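Local coordinates for putative exported protein (PDB 3FZX), which is of unknown function but binds calcium and has a LolA/LolB-like beta-barrel fold, which suggests a role in binding lipids outside the cytoplasm, at residues N107-P118 with D147-T155; V156-Y164 with Y210-K218. All blocks are in the same frame, centred on the assembly; numbering follows the deposited sequence.

Contact 1. Residues N107-P118 with D147-T155; sequences NYPDAFSNPMNP and DREFVTTET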
loop_
_atom_site.group_PDB
_atom_site.type_symbol
_atom_site.label_atom_id
_atom_site.label_comp_id
_atom_site.label_asym_id
_atom_site.label_seq_id
_atom_site.Cartn_x
_atom_site.Cartn_y
_atom_site.Cartn_z
ATOM N N ASN A 107 -6.872 1.785 7.293
ATOM C CA ASN A 107 -8.129 2.529 7.354
ATOM C C ASN A 107 -8.350 3.244 8.698
ATOM O O ASN A 107 -7.883 2.778 9.737
ATOM C CB ASN A 107 -9.301 1.595 7.054
ATOM C CG ASN A 107 -9.591 0.650 8.215
ATOM O OD1 ASN A 107 -8.693 -0.041 8.728
ATOM N ND2 ASN A 107 -10.817 0.666 8.677
ATOM N N TYR A 108 -9.030 4.388 8.663
ATOM C CA TYR A 108 -9.350 5.138 9.869
ATOM C C TYR A 108 -10.820 5.470 9.820
ATOM O O TYR A 108 -11.219 6.374 9.098
ATOM C CB TYR A 108 -8.496 6.411 9.988
ATOM C CG TYR A 108 -7.093 6.097 10.396
ATOM C CD1 TYR A 108 -6.166 5.613 9.471
ATOM C CD2 TYR A 108 -6.702 6.217 11.723
ATOM C CE1 TYR A 108 -4.877 5.275 9.854
ATOM C CE2 TYR A 108 -5.423 5.888 12.119
ATOM C CZ TYR A 108 -4.509 5.409 11.188
ATOM O OH TYR A 108 -3.231 5.077 11.592
ATOM N N PRO A 109 -11.647 4.722 10.570
ATOM C CA PRO A 109 -13.065 5.008 10.559
ATOM C C PRO A 109 -13.429 6.375 11.102
ATOM O O PRO A 109 -12.711 6.980 11.927
ATOM C CB PRO A 109 -13.677 3.933 11.452
ATOM C CG PRO A 109 -12.616 3.014 11.832
ATOM C CD PRO A 109 -11.298 3.602 11.456
ATOM N N ASP A 110 -14.576 6.831 10.632
ATOM C CA ASP A 110 -15.135 8.120 10.970
ATOM C C ASP A 110 -16.150 7.921 12.094
ATOM O O ASP A 110 -17.337 7.706 11.843
ATOM C CB ASP A 110 -15.792 8.696 9.715
ATOM C CG ASP A 110 -16.393 10.055 9.928
ATOM O OD1 ASP A 110 -16.345 10.582 11.069
ATOM O OD2 ASP A 110 -16.894 10.593 8.919
ATOM N N ALA A 111 -15.658 7.963 13.327
ATOM C CA ALA A 111 -16.487 7.845 14.538
ATOM C C ALA A 111 -17.487 8.981 14.607
ATOM O O ALA A 111 -18.646 8.799 15.002
ATOM C CB ALA A 111 -15.609 7.876 15.782
ATOM N N PHE A 112 -17.013 10.144 14.172
ATOM C CA PHE A 112 -17.731 11.415 14.272
ATOM C C PHE A 112 -19.003 11.417 13.453
ATOM O O PHE A 112 -19.931 12.123 13.809
ATOM C CB PHE A 112 -16.838 12.605 13.851
ATOM C CG PHE A 112 -15.442 12.616 14.483
ATOM C CD1 PHE A 112 -15.251 13.023 15.805
ATOM C CD2 PHE A 112 -14.309 12.259 13.724
ATOM C CE1 PHE A 112 -13.942 13.055 16.381
ATOM C CE2 PHE A 112 -12.992 12.293 14.301
ATOM C CZ PHE A 112 -12.822 12.698 15.625
ATOM N N SER A 113 -19.051 10.656 12.359
ATOM C CA SER A 113 -20.285 10.512 11.597
ATOM C C SER A 113 -20.927 9.163 11.894
ATOM O O SER A 113 -22.126 9.110 12.062
ATOM C CB SER A 113 -20.058 10.702 10.095
ATOM O OG SER A 113 -19.851 9.478 9.407
ATOM N N ASN A 114 -20.143 8.082 11.946
ATOM C CA ASN A 114 -20.640 6.726 12.282
ATOM C C ASN A 114 -20.216 6.307 13.686
ATOM O O ASN A 114 -19.148 5.724 13.852
ATOM C CB ASN A 114 -20.107 5.720 11.281
ATOM C CG ASN A 114 -20.340 6.166 9.881
ATOM O OD1 ASN A 114 -21.112 7.106 9.650
ATOM N ND2 ASN A 114 -19.667 5.523 8.925
ATOM N N PRO A 115 -21.067 6.575 14.693
ATOM C CA PRO A 115 -20.685 6.370 16.080
ATOM C C PRO A 115 -20.400 4.919 16.417
ATOM O O PRO A 115 -21.024 3.989 15.878
ATOM C CB PRO A 115 -21.903 6.868 16.859
ATOM C CG PRO A 115 -23.031 6.564 15.970
ATOM C CD PRO A 115 -22.518 6.820 14.577
HETATM N N MSE A 116 -19.437 4.763 17.309
HETATM C CA MSE A 116 -18.949 3.485 17.729
HETATM C C MSE A 116 -19.055 3.388 19.214
HETATM O O MSE A 116 -18.949 4.384 19.898
HETATM C CB MSE A 116 -17.493 3.358 17.313
HETATM C CG MSE A 116 -17.361 3.205 15.834
HETATM SE SE MSE A 116 -15.515 3.119 15.296
HETATM C CE MSE A 116 -15.055 4.988 15.395
ATOM N N ASN A 117 -19.297 2.182 19.705
ATOM C CA ASN A 117 -19.252 1.912 21.130
ATOM C C ASN A 117 -17.818 1.547 21.526
ATOM O O ASN A 117 -17.081 0.949 20.737
ATOM C CB ASN A 117 -20.243 0.812 21.468
ATOM C CG ASN A 117 -21.685 1.270 21.287
ATOM O OD1 ASN A 117 -22.004 2.424 21.542
ATOM N ND2 ASN A 117 -22.555 0.375 20.843
ATOM N N PRO A 118 -17.391 1.951 22.733
ATOM C CA PRO A 118 -16.083 1.546 23.249
ATOM C C PRO A 118 -15.888 0.039 23.113
ATOM O O PRO A 118 -16.758 -0.733 23.509
ATOM C CB PRO A 118 -16.144 1.950 24.726
ATOM C CG PRO A 118 -17.127 3.054 24.783
ATOM C CD PRO A 118 -18.077 2.890 23.639
ATOM N N ASP A 147 -5.601 -5.670 16.171
ATOM C CA ASP A 147 -6.610 -5.550 17.192
ATOM C C ASP A 147 -6.850 -4.095 17.562
ATOM O O ASP A 147 -7.033 -3.778 18.701
ATOM C CB ASP A 147 -6.209 -6.366 18.434
ATOM C CG ASP A 147 -6.282 -7.868 18.198
ATOM O OD1 ASP A 147 -6.630 -8.314 17.066
ATOM O OD2 ASP A 147 -5.991 -8.622 19.150
ATOM N N ARG A 148 -6.868 -3.215 16.580
ATOM C CA ARG A 148 -7.195 -1.825 16.826
ATOM C C ARG A 148 -8.685 -1.785 17.234
ATOM O O ARG A 148 -9.512 -2.548 16.721
ATOM C CB ARG A 148 -6.972 -1.016 15.557
ATOM C CG ARG A 148 -5.557 -1.092 15.036
ATOM C CD ARG A 148 -5.490 -0.825 13.546
ATOM N NE ARG A 148 -5.732 0.562 13.275
ATOM C CZ ARG A 148 -6.373 1.078 12.220
ATOM N NH1 ARG A 148 -6.891 0.333 11.235
ATOM N NH2 ARG A 148 -6.488 2.397 12.175
ATOM N N GLU A 149 -9.004 -0.926 18.192
ATOM C CA GLU A 149 -10.364 -0.743 18.668
ATOM C C GLU A 149 -10.600 0.672 19.190
ATOM O O GLU A 149 -9.695 1.354 19.672
ATOM C CB GLU A 149 -10.707 -1.737 19.770
ATOM C CG GLU A 149 -9.937 -1.532 21.059
ATOM C CD GLU A 149 -10.260 -2.596 22.109
ATOM O OE1 GLU A 149 -10.987 -3.565 21.823
ATOM O OE2 GLU A 149 -9.789 -2.449 23.233
ATOM N N PHE A 150 -11.861 1.052 19.123
ATOM C CA PHE A 150 -12.321 2.339 19.528
ATOM C C PHE A 150 -12.347 2.422 21.055
ATOM O O PHE A 150 -12.788 1.489 21.714
ATOM C CB PHE A 150 -13.731 2.571 18.936
ATOM C CG PHE A 150 -14.359 3.852 19.350
ATOM C CD1 PHE A 150 -14.059 5.037 18.685
ATOM C CD2 PHE A 150 -15.264 3.883 20.409
ATOM C CE1 PHE A 150 -14.654 6.242 19.063
ATOM C CE2 PHE A 150 -15.865 5.081 20.787
ATOM C CZ PHE A 150 -15.550 6.266 20.109
ATOM N N VAL A 151 -11.912 3.562 21.590
ATOM C CA VAL A 151 -11.950 3.845 23.031
ATOM C C VAL A 151 -12.991 4.935 23.336
ATOM O O VAL A 151 -13.950 4.714 24.073
ATOM C CB VAL A 151 -10.561 4.276 23.549
ATOM C CG1 VAL A 151 -10.640 4.646 25.039
ATOM C CG2 VAL A 151 -9.520 3.154 23.295
ATOM N N THR A 152 -12.798 6.099 22.742
ATOM C CA THR A 152 -13.669 7.228 22.955
ATOM C C THR A 152 -13.377 8.338 21.931
ATOM O O THR A 152 -12.464 8.212 21.068
ATOM C CB THR A 152 -13.489 7.800 24.391
ATOM O OG1 THR A 152 -14.532 8.738 24.652
ATOM C CG2 THR A 152 -12.123 8.512 24.578
ATOM N N THR A 153 -14.165 9.412 22.015
ATOM C CA THR A 153 -13.806 10.667 21.343
ATOM C C THR A 153 -13.657 11.706 22.438
ATOM O O THR A 153 -14.395 11.679 23.420
ATOM C CB THR A 153 -14.804 11.111 20.276
ATOM O OG1 THR A 153 -16.073 11.398 20.879
ATOM C CG2 THR A 153 -14.961 10.013 19.199
ATOM N N GLU A 154 -12.665 12.584 22.305
ATOM C CA GLU A 154 -12.391 13.564 23.342
ATOM C C GLU A 154 -11.455 14.627 22.789
ATOM O O GLU A 154 -10.786 14.394 21.779
ATOM C CB GLU A 154 -11.754 12.888 24.566
ATOM C CG GLU A 154 -10.388 12.241 24.269
ATOM C CD GLU A 154 -9.783 11.456 25.433
ATOM O OE1 GLU A 154 -10.357 11.410 26.535
ATOM O OE2 GLU A 154 -8.700 10.875 25.233
ATOM N N THR A 155 -11.421 15.784 23.460
ATOM C CA THR A 155 -10.483 16.857 23.127
ATOM C C THR A 155 -9.091 16.522 23.663
ATOM O O THR A 155 -8.958 15.971 24.762
ATOM C CB THR A 155 -10.960 18.215 23.666
ATOM O OG1 THR A 155 -12.126 18.586 22.933
ATOM C CG2 THR A 155 -9.920 19.316 23.480
#
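R148 reaches across to the loop end of strand 99-107 and grips the backbone O of N107 with both terminal nitrogens. NH2 lies 2.8 Å from N107 O, nearly along the C=O axis, and NH1 lies 3.0 Å from it. That oxygen sits in the guanidinium plane. NH2 also stands over the centre of the Y108 ring, a cation-pi contact with R148 CZ 4.9 Å from the ring centroid.

F150 carries the apolar half. Its CB points at the loop; with CG anti to the backbone N (chi1 177°), the ring extends to M116 and A111. CB of M116, a selenomethionine, rides over one face, 3.9 Å from the F150 centroid. SE lies obliquely in a Met-aromatic contact. A111 CB meets F150 CE1 at 3.8 Å, and P118 N lies at the ring edge.

R148 NH1 also bonds D125 O. The N107 amide is held by D125 N and E123 O, and Y108 OH by E187. The F150 backbone bonds G119 and D120 of the calcium-binding loop. E149 is a known calcium ligand, though its calcium is not bound to this chain here. A long loop thus folds against a barrel strand beside two calcium sites, G119 with D121 and D121 with D122.

Contact 2. Residues V156-Y164 with Y210-K218; sequences VNTPAGAFY and YSVLERIKK
T158 lays its CB 3.8 Å from V212 CG1, and the same CB lies 3.5 Å from L213 O. Its hydroxyl turns back into its own hairpin. OG1 stands between the backbone N and the carbonyl carbon (chi1 80°), and from there it donates to G161 O at 2.9 Å. That oxygen also accepts from T158 N, so two bonds grip it. OG1 takes a weak bond from A160 N as well.

P159 follows at the first corner of a type I turn that runs from T158 to G161. The proline ring lies across the V212 and E214 side chains, at about a right angle to each. CD packs against V212 CG1 at 3.7 Å, while CB meets E214 OE1. The E214 carboxylate comes back to the proline because its chain bends at chi2 (66°), although its CB points away from the hairpin.

A160 fills the second corner. Its CB touches CG of L213 at 3.7 Å, with I216 CG1 a looser neighbour at 4.3 Å. G161 closes the turn at a positive phi.

Two residues on, F163 CE2 meets L213 CD2 at 3.5 Å, and F163 CZ meets I216 CD1, also at 3.5 Å. Both methyls approach the ring obliquely, and the F163 and I216 side chains come from opposite directions.

No hydrogen bond joins the two segments, so side-chain packing holds the hairpin tip against strand 207-217. That strand bonds through its backbone to strand 194-202 on one edge and to strand 18-25 on the other, with a classic beta bulge at E214 and R215 opposite T20. I193, from the loop before strand 194-202, touches both F163 and L213. I19 of strand 18-25 packs on L213 and I216.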
loop_
_atom_site.group_PDB
_atom_site.type_symbol
_atom_site.label_atom_id
_atom_site.label_comp_id
_atom_site.label_asym_id
_atom_site.label_seq_id
_atom_site.Cartn_x
_atom_site.Cartn_y
_atom_site.Cartn_z
ATOM N N VAL A 156 -8.077 16.792 22.840
ATOM C CA VAL A 156 -6.679 16.582 23.187
ATOM C C VAL A 156 -5.989 17.932 23.029
ATOM O O VAL A 156 -6.141 18.583 22.005
ATOM C CB VAL A 156 -5.985 15.560 22.249
ATOM C CG1 VAL A 156 -4.531 15.393 22.656
ATOM C CG2 VAL A 156 -6.716 14.180 22.273
ATOM N N ASN A 157 -5.238 18.346 24.038
ATOM C CA ASN A 157 -4.556 19.644 24.014
ATOM C C ASN A 157 -3.133 19.427 23.596
ATOM O O ASN A 157 -2.454 18.612 24.180
ATOM C CB ASN A 157 -4.538 20.263 25.403
ATOM C CG ASN A 157 -5.876 20.774 25.836
ATOM O OD1 ASN A 157 -6.693 21.215 25.040
ATOM N ND2 ASN A 157 -6.096 20.743 27.126
ATOM N N THR A 158 -2.672 20.162 22.599
ATOM C CA THR A 158 -1.328 19.999 22.097
ATOM C C THR A 158 -0.691 21.382 21.886
ATOM O O THR A 158 -1.390 22.422 21.968
ATOM C CB THR A 158 -1.311 19.246 20.740
ATOM O OG1 THR A 158 -1.640 20.158 19.691
ATOM C CG2 THR A 158 -2.273 18.067 20.731
ATOM N N PRO A 159 0.633 21.409 21.605
ATOM C CA PRO A 159 1.266 22.705 21.287
ATOM C C PRO A 159 0.681 23.415 20.057
ATOM O O PRO A 159 0.727 24.648 19.992
ATOM C CB PRO A 159 2.741 22.335 21.100
ATOM C CG PRO A 159 2.932 21.166 22.054
ATOM C CD PRO A 159 1.636 20.377 21.939
ATOM N N ALA A 160 0.123 22.653 19.117
ATOM C CA ALA A 160 -0.569 23.228 17.953
ATOM C C ALA A 160 -2.004 23.661 18.270
ATOM O O ALA A 160 -2.607 24.360 17.487
ATOM C CB ALA A 160 -0.555 22.255 16.745
ATOM N N GLY A 161 -2.554 23.256 19.402
ATOM C CA GLY A 161 -3.914 23.628 19.789
ATOM C C GLY A 161 -4.692 22.443 20.353
ATOM O O GLY A 161 -4.128 21.367 20.604
ATOM N N ALA A 162 -5.987 22.666 20.564
ATOM C CA ALA A 162 -6.908 21.671 21.110
ATOM C C ALA A 162 -7.751 21.130 19.955
ATOM O O ALA A 162 -8.376 21.899 19.209
ATOM C CB ALA A 162 -7.802 22.284 22.208
ATOM N N PHE A 163 -7.752 19.813 19.799
ATOM C CA PHE A 163 -8.463 19.145 18.715
ATOM C C PHE A 163 -9.361 18.020 19.251
ATOM O O PHE A 163 -8.959 17.247 20.122
ATOM C CB PHE A 163 -7.447 18.605 17.713
ATOM C CG PHE A 163 -6.577 19.670 17.137
ATOM C CD1 PHE A 163 -7.067 20.528 16.150
ATOM C CD2 PHE A 163 -5.282 19.855 17.597
ATOM C CE1 PHE A 163 -6.267 21.560 15.630
ATOM C CE2 PHE A 163 -4.480 20.887 17.090
ATOM C CZ PHE A 163 -4.964 21.725 16.102
ATOM N N TYR A 164 -10.587 17.947 18.744
ATOM C CA TYR A 164 -11.507 16.863 19.077
ATOM C C TYR A 164 -11.065 15.669 18.259
ATOM O O TYR A 164 -10.968 15.756 17.030
ATOM C CB TYR A 164 -12.971 17.245 18.776
ATOM C CG TYR A 164 -13.966 16.345 19.479
ATOM C CD1 TYR A 164 -14.090 16.387 20.862
ATOM C CD2 TYR A 164 -14.763 15.452 18.776
ATOM C CE1 TYR A 164 -14.980 15.570 21.543
ATOM C CE2 TYR A 164 -15.688 14.618 19.456
ATOM C CZ TYR A 164 -15.779 14.700 20.844
ATOM O OH TYR A 164 -16.651 13.916 21.563
ATOM N N TYR A 210 6.161 8.452 23.198
ATOM C CA TYR A 210 4.957 9.107 22.766
ATOM C C TYR A 210 5.292 10.228 21.790
ATOM O O TYR A 210 6.453 10.703 21.722
ATOM C CB TYR A 210 4.156 9.611 23.958
ATOM C CG TYR A 210 4.808 10.699 24.768
ATOM C CD1 TYR A 210 5.713 10.383 25.775
ATOM C CD2 TYR A 210 4.481 12.041 24.568
ATOM C CE1 TYR A 210 6.290 11.351 26.527
ATOM C CE2 TYR A 210 5.073 13.047 25.335
ATOM C CZ TYR A 210 5.972 12.671 26.308
ATOM O OH TYR A 210 6.586 13.588 27.067
ATOM N N SER A 211 4.284 10.623 21.023
ATOM C CA SER A 211 4.413 11.723 20.096
ATOM C C SER A 211 3.196 12.636 20.218
ATOM O O SER A 211 2.112 12.191 20.604
ATOM C CB SER A 211 4.592 11.189 18.673
ATOM O OG SER A 211 3.373 10.724 18.138
ATOM N N VAL A 212 3.401 13.925 19.933
ATOM C CA VAL A 212 2.380 14.956 20.053
ATOM C C VAL A 212 2.524 15.939 18.885
ATOM O O VAL A 212 3.628 16.367 18.534
ATOM C CB VAL A 212 2.526 15.759 21.386
ATOM C CG1 VAL A 212 1.348 16.723 21.581
ATOM C CG2 VAL A 212 2.647 14.809 22.587
ATOM N N LEU A 213 1.398 16.283 18.280
ATOM C CA LEU A 213 1.324 17.316 17.253
ATOM C C LEU A 213 1.946 18.592 17.802
ATOM O O LEU A 213 1.606 19.041 18.891
ATOM C CB LEU A 213 -0.142 17.578 16.883
ATOM C CG LEU A 213 -0.416 18.636 15.797
ATOM C CD1 LEU A 213 0.193 18.247 14.487
ATOM C CD2 LEU A 213 -1.929 18.871 15.707
ATOM N N GLU A 214 2.866 19.162 17.038
ATOM C CA GLU A 214 3.626 20.323 17.453
ATOM C C GLU A 214 3.260 21.591 16.666
ATOM O O GLU A 214 3.243 22.670 17.229
ATOM C CB GLU A 214 5.130 19.998 17.293
ATOM C CG GLU A 214 6.111 21.152 17.533
ATOM C CD GLU A 214 6.129 21.653 18.954
ATOM O OE1 GLU A 214 5.598 20.952 19.830
ATOM O OE2 GLU A 214 6.725 22.723 19.210
ATOM N N ARG A 215 2.989 21.474 15.369
ATOM C CA ARG A 215 2.737 22.658 14.555
ATOM C C ARG A 215 1.939 22.337 13.279
ATOM O O ARG A 215 2.157 21.293 12.659
ATOM C CB ARG A 215 4.094 23.280 14.168
ATOM C CG ARG A 215 4.017 24.629 13.475
ATOM C CD ARG A 215 5.358 25.080 12.907
ATOM N NE ARG A 215 5.197 26.315 12.126
ATOM C CZ ARG A 215 6.142 26.915 11.385
ATOM N NH1 ARG A 215 7.374 26.413 11.292
ATOM N NH2 ARG A 215 5.847 28.035 10.720
ATOM N N ILE A 216 1.024 23.250 12.923
ATOM C CA ILE A 216 0.286 23.246 11.673
ATOM C C ILE A 216 0.625 24.566 10.971
ATOM O O ILE A 216 0.452 25.619 11.553
ATOM C CB ILE A 216 -1.238 23.180 11.929
ATOM C CG1 ILE A 216 -1.628 21.841 12.587
ATOM C CG2 ILE A 216 -2.011 23.330 10.623
ATOM C CD1 ILE A 216 -3.027 21.820 13.199
ATOM N N LYS A 217 1.145 24.507 9.752
ATOM C CA LYS A 217 1.474 25.694 8.948
ATOM C C LYS A 217 0.696 25.531 7.639
ATOM O O LYS A 217 1.017 24.645 6.827
ATOM C CB LYS A 217 2.980 25.764 8.665
ATOM C CG LYS A 217 3.445 27.017 7.896
ATOM C CD LYS A 217 4.836 26.819 7.297
ATOM C CE LYS A 217 5.355 28.082 6.600
ATOM N NZ LYS A 217 6.645 27.853 5.858
ATOM N N LYS A 218 -0.356 26.328 7.472
ATOM C CA LYS A 218 -1.154 26.332 6.258
ATOM C C LYS A 218 -0.652 27.476 5.391
ATOM O O LYS A 218 0.412 27.381 4.757
ATOM C CB LYS A 218 -2.634 26.521 6.573
ATOM C CG LYS A 218 -3.194 25.463 7.454
ATOM C CD LYS A 218 -4.660 25.650 7.613
ATOM C CE LYS A 218 -5.240 24.531 8.430
ATOM N NZ LYS A 218 -6.712 24.659 8.505
ATOM O OXT LYS A 218 -1.285 28.529 5.310
#

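In the fold
From the N terminus, strand 99-107 leads into the loop of contact 1. That contact folds the loop back on the later strand 136-158, enclosing strand 127-133 and the calcium-binding residues. Contact 2 opens only after contact 1 has closed, so the two are in series and neither nest nor cross. It starts at the far end of strand 136-158, turns into strand 161-175, and closes a larger stretch by meeting the last strand, 207-217. Their centres are about 19 Å apart. Y164 joins them: its OH probably bonds T153 OG1, and its ring packs on F112. The hairpin of strands 136-158 and 161-175 therefore links the calcium loop to the C-terminal strand of the barrel.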